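Local coordinates for protein DNA polymerase sliding clamp 3 (Sulfolobus tokodaii, PDB 3AIZ) that forms part of a ring encircling DNA that tethers the polymerase and other proteins to it during high-speed replication, at residues Asn96-Leu101 and Thr108-Ser113; Ser153-Ala158 and Ser166-Met171; Lys210-Val215 and Leu227-Pro232. One frame throughout, in Å; residues are numbered along the deposited sequence.

Contact 1: Asn96-Leu101 and Thr108-Ser113; sequences NIKVTL and TFTFPS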
loop_
_atom_site.group_PDB
_atom_site.type_symbol
_atom_site.label_atom_id
_atom_site.label_comp_id
_atom_site.label_asym_id
_atom_site.label_seq_id
_atom_site.Cartn_x
_atom_site.Cartn_y
_atom_site.Cartn_z
ATOM N N ASN C 96 -8.691 -20.220 -44.409
ATOM C CA ASN C 96 -8.438 -20.074 -42.981
ATOM C C ASN C 96 -7.075 -19.453 -42.696
ATOM O O ASN C 96 -6.072 -19.825 -43.304
ATOM C CB ASN C 96 -8.558 -21.426 -42.276
ATOM C CG ASN C 96 -9.963 -21.992 -42.340
ATOM O OD1 ASN C 96 -10.171 -23.192 -42.151
ATOM N ND2 ASN C 96 -10.937 -21.129 -42.612
ATOM N N ILE C 97 -7.047 -18.504 -41.768
ATOM C CA ILE C 97 -5.812 -17.820 -41.405
ATOM C C ILE C 97 -4.959 -18.678 -40.467
ATOM O O ILE C 97 -5.480 -19.333 -39.562
ATOM C CB ILE C 97 -6.105 -16.451 -40.750
ATOM C CG1 ILE C 97 -4.814 -15.657 -40.546
ATOM C CG2 ILE C 97 -6.851 -16.628 -39.437
ATOM C CD1 ILE C 97 -4.173 -15.193 -41.835
ATOM N N LYS C 98 -3.649 -18.679 -40.696
ATOM C CA LYS C 98 -2.717 -19.433 -39.863
ATOM C C LYS C 98 -1.745 -18.513 -39.134
ATOM O O LYS C 98 -1.034 -17.727 -39.757
ATOM C CB LYS C 98 -1.927 -20.439 -40.703
ATOM C CG LYS C 98 -2.623 -21.769 -40.919
ATOM C CD LYS C 98 -1.691 -22.768 -41.589
ATOM C CE LYS C 98 -2.344 -24.134 -41.725
ATOM N NZ LYS C 98 -1.479 -25.096 -42.466
ATOM N N VAL C 99 -1.716 -18.620 -37.809
ATOM C CA VAL C 99 -0.775 -17.855 -37.003
ATOM C C VAL C 99 0.254 -18.800 -36.396
ATOM O O VAL C 99 -0.092 -19.691 -35.620
ATOM C CB VAL C 99 -1.489 -17.089 -35.876
ATOM C CG1 VAL C 99 -0.531 -16.118 -35.207
ATOM C CG2 VAL C 99 -2.696 -16.350 -36.422
ATOM N N THR C 100 1.519 -18.608 -36.755
ATOM C CA THR C 100 2.584 -19.475 -36.270
ATOM C C THR C 100 3.583 -18.715 -35.408
ATOM O O THR C 100 4.397 -17.947 -35.920
ATOM C CB THR C 100 3.338 -20.144 -37.431
ATOM O OG1 THR C 100 2.417 -20.893 -38.232
ATOM C CG2 THR C 100 4.417 -21.075 -36.900
ATOM N N LEU C 101 3.517 -18.933 -34.100
ATOM C CA LEU C 101 4.467 -18.326 -33.179
ATOM C C LEU C 101 5.711 -19.202 -33.064
ATOM O O LEU C 101 5.616 -20.397 -32.784
ATOM C CB LEU C 101 3.829 -18.125 -31.805
ATOM C CG LEU C 101 2.516 -17.343 -31.796
ATOM C CD1 LEU C 101 2.063 -17.078 -30.373
ATOM C CD2 LEU C 101 2.670 -16.039 -32.558
ATOM N N THR C 108 1.216 -23.420 -33.872
ATOM C CA THR C 108 0.371 -22.854 -34.918
ATOM C C THR C 108 -1.113 -22.879 -34.562
ATOM O O THR C 108 -1.700 -23.945 -34.370
ATOM C CB THR C 108 0.574 -23.576 -36.262
ATOM O OG1 THR C 108 1.889 -23.300 -36.761
ATOM C CG2 THR C 108 -0.456 -23.105 -37.280
ATOM N N PHE C 109 -1.709 -21.695 -34.477
ATOM C CA PHE C 109 -3.146 -21.566 -34.272
ATOM C C PHE C 109 -3.836 -21.320 -35.609
ATOM O O PHE C 109 -3.264 -20.707 -36.510
ATOM C CB PHE C 109 -3.452 -20.411 -33.317
ATOM C CG PHE C 109 -2.946 -20.620 -31.920
ATOM C CD1 PHE C 109 -1.631 -20.334 -31.594
ATOM C CD2 PHE C 109 -3.790 -21.083 -30.926
ATOM C CE1 PHE C 109 -1.166 -20.519 -30.309
ATOM C CE2 PHE C 109 -3.331 -21.268 -29.638
ATOM C CZ PHE C 109 -2.017 -20.987 -29.329
ATOM N N THR C 110 -5.068 -21.796 -35.736
ATOM C CA THR C 110 -5.840 -21.589 -36.954
ATOM C C THR C 110 -7.238 -21.076 -36.635
ATOM O O THR C 110 -7.893 -21.562 -35.717
ATOM C CB THR C 110 -5.941 -22.877 -37.789
ATOM O OG1 THR C 110 -4.697 -23.106 -38.462
ATOM C CG2 THR C 110 -7.047 -22.754 -38.824
ATOM N N PHE C 111 -7.686 -20.086 -37.398
ATOM C CA PHE C 111 -9.005 -19.506 -37.192
ATOM C C PHE C 111 -9.862 -19.678 -38.436
ATOM O O PHE C 111 -9.373 -19.542 -39.557
ATOM C CB PHE C 111 -8.882 -18.024 -36.832
ATOM C CG PHE C 111 -7.946 -17.757 -35.690
ATOM C CD1 PHE C 111 -6.622 -17.425 -35.926
ATOM C CD2 PHE C 111 -8.386 -17.848 -34.380
ATOM C CE1 PHE C 111 -5.755 -17.182 -34.876
ATOM C CE2 PHE C 111 -7.524 -17.605 -33.325
ATOM C CZ PHE C 111 -6.206 -17.272 -33.574
ATOM N N PRO C 112 -11.152 -19.985 -38.242
ATOM C CA PRO C 112 -12.075 -20.130 -39.368
ATOM C C PRO C 112 -12.337 -18.777 -40.014
ATOM O O PRO C 112 -12.354 -17.760 -39.317
ATOM C CB PRO C 112 -13.352 -20.643 -38.700
ATOM C CG PRO C 112 -13.281 -20.105 -37.313
ATOM C CD PRO C 112 -11.827 -20.176 -36.946
ATOM N N SER C 113 -12.526 -18.761 -41.328
ATOM C CA SER C 113 -12.843 -17.524 -42.026
ATOM C C SER C 113 -14.305 -17.152 -41.815
ATOM O O SER C 113 -15.166 -18.023 -41.675
ATOM C CB SER C 113 -12.537 -17.647 -43.518
ATOM O OG SER C 113 -11.148 -17.814 -43.735
#
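Thr100 and Thr108 form one of four successive antiparallel pairs in a two-stranded beta hairpin, whose strand axes lie 4.6 Å apart at their closest approach. Their hydroxyls meet directly: Thr100 OG1 and Thr108 OG1 are 2.9 Å apart and hydrogen-bonded, and either could be the donor. In each threonine OG1 sits anti to its own carbonyl carbon, beside the backbone N (chi1 -58° and -68°), which turns both oxygens into the space between the side chains.

The ladder itself rests on the hydrogen-bonded pairs Val99-Phe109 and Ile97-Phe111. Val99 N donates to Phe109 O, and Phe109 N returns a bond of 2.8 Å to Val99 O. Phe111 N reaches Ile97 O at 3.2 Å with a nearly straight N-H, whereas the reverse bond from Ile97 N to Phe111 O is weak. The hairpin forms one edge of the five-stranded sheet 58-60, 2-5, 86-91, 97-102, 106-111, with 106-111 outermost within the chain; Thr108, Phe109 and Thr110 pair in turn with a strand of the PCNA2 chain, so the sheet continues across the subunit interface.

On the face carrying Ile97, Val99, Phe109 and Phe111 the contact is apolar. Val99 CG2 comes to the rim of the Phe111 ring, lying in its plane 3.5 Å from Phe111 CE1. Ile97 CG2 also lies near that plane and reaches Phe111 CB at 3.6 Å. Helix 71-78 packs on this face through Phe74 and Val77. On the other face Lys98 lies alongside Thr110 and points the same way, its CG 3.5 Å from Thr110 OG1.

Contact 2: Ser153-Ala158 and Ser166-Met171; sequences SITFKA and SANSDM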
loop_
_atom_site.group_PDB
_atom_site.type_symbol
_atom_site.label_atom_id
_atom_site.label_comp_id
_atom_site.label_asym_id
_atom_site.label_seq_id
_atom_site.Cartn_x
_atom_site.Cartn_y
_atom_site.Cartn_z
ATOM N N SER C 153 -15.896 13.771 -22.551
ATOM C CA SER C 153 -15.308 14.309 -23.772
ATOM C C SER C 153 -13.934 14.927 -23.535
ATOM O O SER C 153 -13.580 15.268 -22.408
ATOM C CB SER C 153 -16.242 15.356 -24.382
ATOM O OG SER C 153 -16.470 16.423 -23.476
ATOM N N ILE C 154 -13.163 15.064 -24.608
ATOM C CA ILE C 154 -11.860 15.711 -24.543
ATOM C C ILE C 154 -11.802 16.865 -25.534
ATOM O O ILE C 154 -11.864 16.650 -26.745
ATOM C CB ILE C 154 -10.722 14.733 -24.883
ATOM C CG1 ILE C 154 -10.736 13.537 -23.931
ATOM C CG2 ILE C 154 -9.378 15.444 -24.834
ATOM C CD1 ILE C 154 -9.633 12.539 -24.202
ATOM N N THR C 155 -11.688 18.086 -25.023
ATOM C CA THR C 155 -11.554 19.251 -25.888
ATOM C C THR C 155 -10.127 19.379 -26.405
ATOM O O THR C 155 -9.188 19.543 -25.624
ATOM C CB THR C 155 -11.940 20.557 -25.167
ATOM O OG1 THR C 155 -13.357 20.598 -24.967
ATOM C CG2 THR C 155 -11.527 21.760 -26.000
ATOM N N PHE C 156 -9.973 19.289 -27.723
ATOM C CA PHE C 156 -8.693 19.545 -28.370
ATOM C C PHE C 156 -8.656 20.997 -28.818
ATOM O O PHE C 156 -9.428 21.405 -29.685
ATOM C CB PHE C 156 -8.502 18.625 -29.576
ATOM C CG PHE C 156 -8.078 17.228 -29.218
ATOM C CD1 PHE C 156 -8.941 16.375 -28.551
ATOM C CD2 PHE C 156 -6.821 16.763 -29.570
ATOM C CE1 PHE C 156 -8.554 15.089 -28.230
ATOM C CE2 PHE C 156 -6.429 15.477 -29.252
ATOM C CZ PHE C 156 -7.296 14.639 -28.581
ATOM N N LYS C 157 -7.762 21.779 -28.224
ATOM C CA LYS C 157 -7.673 23.198 -28.543
ATOM C C LYS C 157 -6.252 23.605 -28.911
ATOM O O LYS C 157 -5.309 23.353 -28.163
ATOM C CB LYS C 157 -8.184 24.041 -27.373
ATOM C CG LYS C 157 -8.178 25.540 -27.622
ATOM C CD LYS C 157 -9.030 26.262 -26.591
ATOM C CE LYS C 157 -8.913 27.772 -26.722
ATOM N NZ LYS C 157 -7.556 28.255 -26.342
ATOM N N ALA C 158 -6.107 24.230 -30.073
ATOM C CA ALA C 158 -4.810 24.712 -30.525
ATOM C C ALA C 158 -4.745 26.234 -30.436
ATOM O O ALA C 158 -5.601 26.933 -30.976
ATOM C CB ALA C 158 -4.536 24.245 -31.944
ATOM N N SER C 166 -8.282 19.108 -22.847
ATOM C CA SER C 166 -9.110 19.304 -21.666
ATOM C C SER C 166 -10.068 18.140 -21.453
ATOM O O SER C 166 -11.037 17.980 -22.194
ATOM C CB SER C 166 -9.898 20.611 -21.776
ATOM O OG SER C 166 -9.029 21.722 -21.887
ATOM N N ALA C 167 -9.788 17.329 -20.438
ATOM C CA ALA C 167 -10.680 16.242 -20.058
ATOM C C ALA C 167 -11.951 16.812 -19.437
ATOM O O ALA C 167 -11.985 17.125 -18.248
ATOM C CB ALA C 167 -9.987 15.303 -19.087
ATOM N N ASN C 168 -12.993 16.944 -20.250
ATOM C CA ASN C 168 -14.235 17.571 -19.817
ATOM C C ASN C 168 -15.127 16.649 -19.000
ATOM O O ASN C 168 -15.844 15.813 -19.549
ATOM C CB ASN C 168 -15.013 18.095 -21.021
ATOM C CG ASN C 168 -14.197 19.042 -21.865
ATOM O OD1 ASN C 168 -13.655 20.029 -21.365
ATOM N ND2 ASN C 168 -14.101 18.748 -23.156
ATOM N N SER C 169 -15.080 16.810 -17.683
ATOM C CA SER C 169 -15.963 16.073 -16.794
ATOM C C SER C 169 -17.330 16.741 -16.796
ATOM O O SER C 169 -17.709 17.395 -17.768
ATOM C CB SER C 169 -15.387 16.049 -15.381
ATOM O OG SER C 169 -14.030 15.638 -15.397
ATOM N N ASP C 170 -18.071 16.582 -15.708
ATOM C CA ASP C 170 -19.370 17.228 -15.589
ATOM C C ASP C 170 -19.256 18.497 -14.748
ATOM O O ASP C 170 -18.907 18.440 -13.566
ATOM C CB ASP C 170 -20.394 16.270 -14.977
ATOM C CG ASP C 170 -21.815 16.773 -15.120
ATOM O OD1 ASP C 170 -22.020 17.789 -15.820
ATOM O OD2 ASP C 170 -22.730 16.152 -14.537
ATOM N N MET C 171 -19.540 19.637 -15.372
ATOM C CA MET C 171 -19.462 20.937 -14.707
ATOM C C MET C 171 -18.023 21.368 -14.421
ATOM O O MET C 171 -17.795 22.387 -13.774
ATOM C CB MET C 171 -20.282 20.939 -13.412
ATOM C CG MET C 171 -21.781 20.733 -13.602
ATOM S SD MET C 171 -22.678 22.217 -14.109
ATOM C CE MET C 171 -22.248 22.325 -15.847
#
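Asn168 ND2 gives an N-H to Thr155 OG1 at 2.7 Å and a second, weak bond to Ser153 OG, so one amide nitrogen joins two hydroxyls on the facing strand. This belongs to the antiparallel hairpin of strands 153-159 and 162-168 in the C-terminal domain, and the three residues share one face of its sheet. The Asn168 side chain crosses that of Thr155 at about a right angle. Its chi1 of -56° sets CG beside the backbone N, and the amide carried on that carbon meets Thr155 OG1, which lies 16° out of the amide plane.

Backbone bonds fix the register beneath. Asn168 N donates to Ser153 O at 2.8 Å, and the Thr155-Ser166 pair is bonded both ways: Thr155 N to Ser166 O at 2.9 Å and Ser166 N to Thr155 O at 3.0 Å. The non-hydrogen-bonded pair between them, Ile154 with Ala167, brings the CA atoms to 4.7 Å and turns its side chains to the other face, where both rest on Ile146 of helix 136-149.

Two of the hydroxyls have partners beyond the hairpin pair: Ser153 OG also bonds Glu246 OE1, while Ser166 OG bonds Thr175 OG1 on strand 172-178. The side chains of Thr155 and Ser166 meet through carbon, Thr155 CB standing 4.0 Å from Ser166 CB.

Contact 3: Lys210-Val215 and Leu227-Pro232; sequences KPSDTV and LRYNLP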
loop_
_atom_site.group_PDB
_atom_site.type_symbol
_atom_site.label_atom_id
_atom_site.label_comp_id
_atom_site.label_asym_id
_atom_site.label_seq_id
_atom_site.Cartn_x
_atom_site.Cartn_y
_atom_site.Cartn_z
ATOM N N LYS C 210 3.602 0.969 -27.812
ATOM C CA LYS C 210 4.744 0.171 -28.253
ATOM C C LYS C 210 5.000 0.225 -29.763
ATOM O O LYS C 210 6.105 0.565 -30.191
ATOM C CB LYS C 210 4.603 -1.281 -27.785
ATOM C CG LYS C 210 4.659 -1.455 -26.277
ATOM C CD LYS C 210 4.480 -2.913 -25.884
ATOM C CE LYS C 210 5.473 -3.806 -26.612
ATOM N NZ LYS C 210 6.884 -3.411 -26.341
ATOM N N PRO C 211 3.983 -0.109 -30.576
ATOM C CA PRO C 211 4.174 -0.193 -32.029
ATOM C C PRO C 211 4.547 1.143 -32.666
ATOM O O PRO C 211 5.366 1.173 -33.583
ATOM C CB PRO C 211 2.798 -0.636 -32.541
ATOM C CG PRO C 211 2.103 -1.204 -31.359
ATOM C CD PRO C 211 2.599 -0.428 -30.189
ATOM N N SER C 212 3.950 2.229 -32.186
ATOM C CA SER C 212 4.108 3.533 -32.824
ATOM C C SER C 212 5.211 4.374 -32.187
ATOM O O SER C 212 5.256 4.538 -30.969
ATOM C CB SER C 212 2.780 4.297 -32.799
ATOM O OG SER C 212 2.867 5.508 -33.529
ATOM N N ASP C 213 6.098 4.906 -33.023
ATOM C CA ASP C 213 7.171 5.776 -32.554
ATOM C C ASP C 213 6.667 7.200 -32.319
ATOM O O ASP C 213 6.759 7.723 -31.208
ATOM C CB ASP C 213 8.345 5.773 -33.541
ATOM C CG ASP C 213 7.894 5.850 -34.996
ATOM O OD1 ASP C 213 7.557 6.959 -35.469
ATOM O OD2 ASP C 213 7.884 4.794 -35.668
ATOM N N THR C 214 6.132 7.817 -33.368
ATOM C CA THR C 214 5.573 9.160 -33.265
ATOM C C THR C 214 4.106 9.168 -33.683
ATOM O O THR C 214 3.661 8.298 -34.429
ATOM C CB THR C 214 6.354 10.172 -34.127
ATOM O OG1 THR C 214 6.219 9.836 -35.514
ATOM C CG2 THR C 214 7.829 10.171 -33.748
ATOM N N VAL C 215 3.360 10.155 -33.199
ATOM C CA VAL C 215 1.942 10.271 -33.515
ATOM C C VAL C 215 1.602 11.668 -34.020
ATOM O O VAL C 215 2.019 12.667 -33.437
ATOM C CB VAL C 215 1.061 9.939 -32.291
ATOM C CG1 VAL C 215 1.470 10.785 -31.092
ATOM C CG2 VAL C 215 -0.410 10.139 -32.620
ATOM N N LEU C 227 -5.950 10.984 -35.532
ATOM C CA LEU C 227 -4.757 10.515 -34.846
ATOM C C LEU C 227 -4.040 9.509 -35.731
ATOM O O LEU C 227 -4.527 8.399 -35.946
ATOM C CB LEU C 227 -5.117 9.869 -33.509
ATOM C CG LEU C 227 -5.773 10.758 -32.454
ATOM C CD1 LEU C 227 -6.211 9.929 -31.257
ATOM C CD2 LEU C 227 -4.833 11.874 -32.028
ATOM N N ARG C 228 -2.889 9.905 -36.262
ATOM C CA ARG C 228 -2.086 8.997 -37.067
ATOM C C ARG C 228 -0.897 8.497 -36.271
ATOM O O ARG C 228 0.071 9.225 -36.062
ATOM C CB ARG C 228 -1.598 9.672 -38.349
ATOM C CG ARG C 228 -0.387 8.982 -38.963
ATOM C CD ARG C 228 -0.101 9.473 -40.367
ATOM N NE ARG C 228 -1.157 9.092 -41.298
ATOM C CZ ARG C 228 -1.023 9.100 -42.619
ATOM N NH1 ARG C 228 0.130 9.464 -43.164
ATOM N NH2 ARG C 228 -2.036 8.738 -43.396
ATOM N N TYR C 229 -0.979 7.252 -35.819
ATOM C CA TYR C 229 0.140 6.627 -35.138
ATOM C C TYR C 229 1.101 6.052 -36.167
ATOM O O TYR C 229 0.836 5.007 -36.761
ATOM C CB TYR C 229 -0.346 5.538 -34.186
ATOM C CG TYR C 229 -1.061 6.069 -32.966
ATOM C CD1 TYR C 229 -2.445 6.185 -32.943
ATOM C CD2 TYR C 229 -0.353 6.453 -31.836
ATOM C CE1 TYR C 229 -3.103 6.666 -31.827
ATOM C CE2 TYR C 229 -1.002 6.936 -30.716
ATOM C CZ TYR C 229 -2.377 7.040 -30.716
ATOM O OH TYR C 229 -3.026 7.522 -29.603
ATOM N N ASN C 230 2.210 6.749 -36.384
ATOM C CA ASN C 230 3.207 6.323 -37.357
ATOM C C ASN C 230 3.797 4.959 -37.025
ATOM O O ASN C 230 4.035 4.638 -35.860
ATOM C CB ASN C 230 4.324 7.361 -37.472
ATOM C CG ASN C 230 3.834 8.687 -38.024
ATOM O OD1 ASN C 230 4.235 9.751 -37.553
ATOM N ND2 ASN C 230 2.961 8.628 -39.026
ATOM N N LEU C 231 4.030 4.161 -38.060
ATOM C CA LEU C 231 4.625 2.843 -37.900
ATOM C C LEU C 231 5.916 2.759 -38.701
ATOM O O LEU C 231 6.098 3.502 -39.667
ATOM C CB LEU C 231 3.651 1.760 -38.366
ATOM C CG LEU C 231 2.361 1.612 -37.560
ATOM C CD1 LEU C 231 1.393 0.685 -38.274
ATOM C CD2 LEU C 231 2.661 1.110 -36.154
ATOM N N PRO C 232 6.820 1.857 -38.299
ATOM C CA PRO C 232 8.083 1.652 -39.017
ATOM C C PRO C 232 7.858 1.389 -40.503
ATOM O O PRO C 232 6.797 0.900 -40.893
ATOM C CB PRO C 232 8.664 0.406 -38.344
ATOM C CG PRO C 232 8.107 0.440 -36.966
ATOM C CD PRO C 232 6.724 1.013 -37.095
#
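Two hydrogen bonds join Ser212 and Thr214 to Asn230 where the hairpin of strands 214-220 and 223-231 opens at its chain ends. The first is made by a side chain: Ser212 OG donates to Asn230 O at 2.7 Å, approaching 20° out of the carbonyl plane. Its OG stands anti to the backbone N (chi1 -174°), directed at the facing strand, and is also hydrogen-bonded to Thr136 OG1 at the start of helix 136-149; the same polar atom borders the edge of the Tyr229 ring, in plane. The second is between backbones, Asn230 N to Thr214 O at 2.9 Å, with the nitrogen nearly in line with the C=O. At the start of strand 214-220, Asp213 OD1 accepts a weak bond from Thr214 N.

Weaker CA-H...O contacts supplement these. Ser212 CA is 3.2 Å from Asn230 O, the same oxygen its hydroxyl uses, and Val215 CA is 3.3 Å from Arg228 O, Val215 itself forming a non-hydrogen-bonded antiparallel pair with Tyr229.

Apolar packing centres on that pair. The two side chains lie side by side and point the same way, and Val215 CG2 makes a CH-pi contact 3.9 Å from the Tyr229 ring centroid, over one face and offset toward the rim. Phe139 of helix 136-149 touches both Val215 and Tyr229, while Tyr229 OH is hydrogen-bonded to Thr205 OG1. Farther along, Pro211 CB faces Leu231 CD2 at 4.0 Å.

Val215-Tyr229 is the single bridge between these two segments. Beyond it, Asn230 O takes a serine hydroxyl from the facing segment, not a backbone N-H, and because that hydroxyl also bonds Thr136, one side chain links strand 223-231 to the start of helix 136-149.

From the N terminus, contact 1 comes first, closing the hairpin of strands 97-102 and 106-111 at the outer end of the N-terminal domain. Contact 2 then closes the 153-159/162-168 hairpin in the C-terminal domain, and contact 3 the 214-220/223-231 hairpin. The three follow in series, none nested or crossed. Contacts 1 and 2 lie on opposite sides of the chain's centre, with centres about 42 Å apart, each in a different sheet. Contact 3, its centre about 8 Å from the chain's centre, sits in the long sheet whose strand 235-241 pairs with strand 45-52, joining the two domains. Nearest atoms of contacts 2 and 3 are about 5 Å apart, without touching.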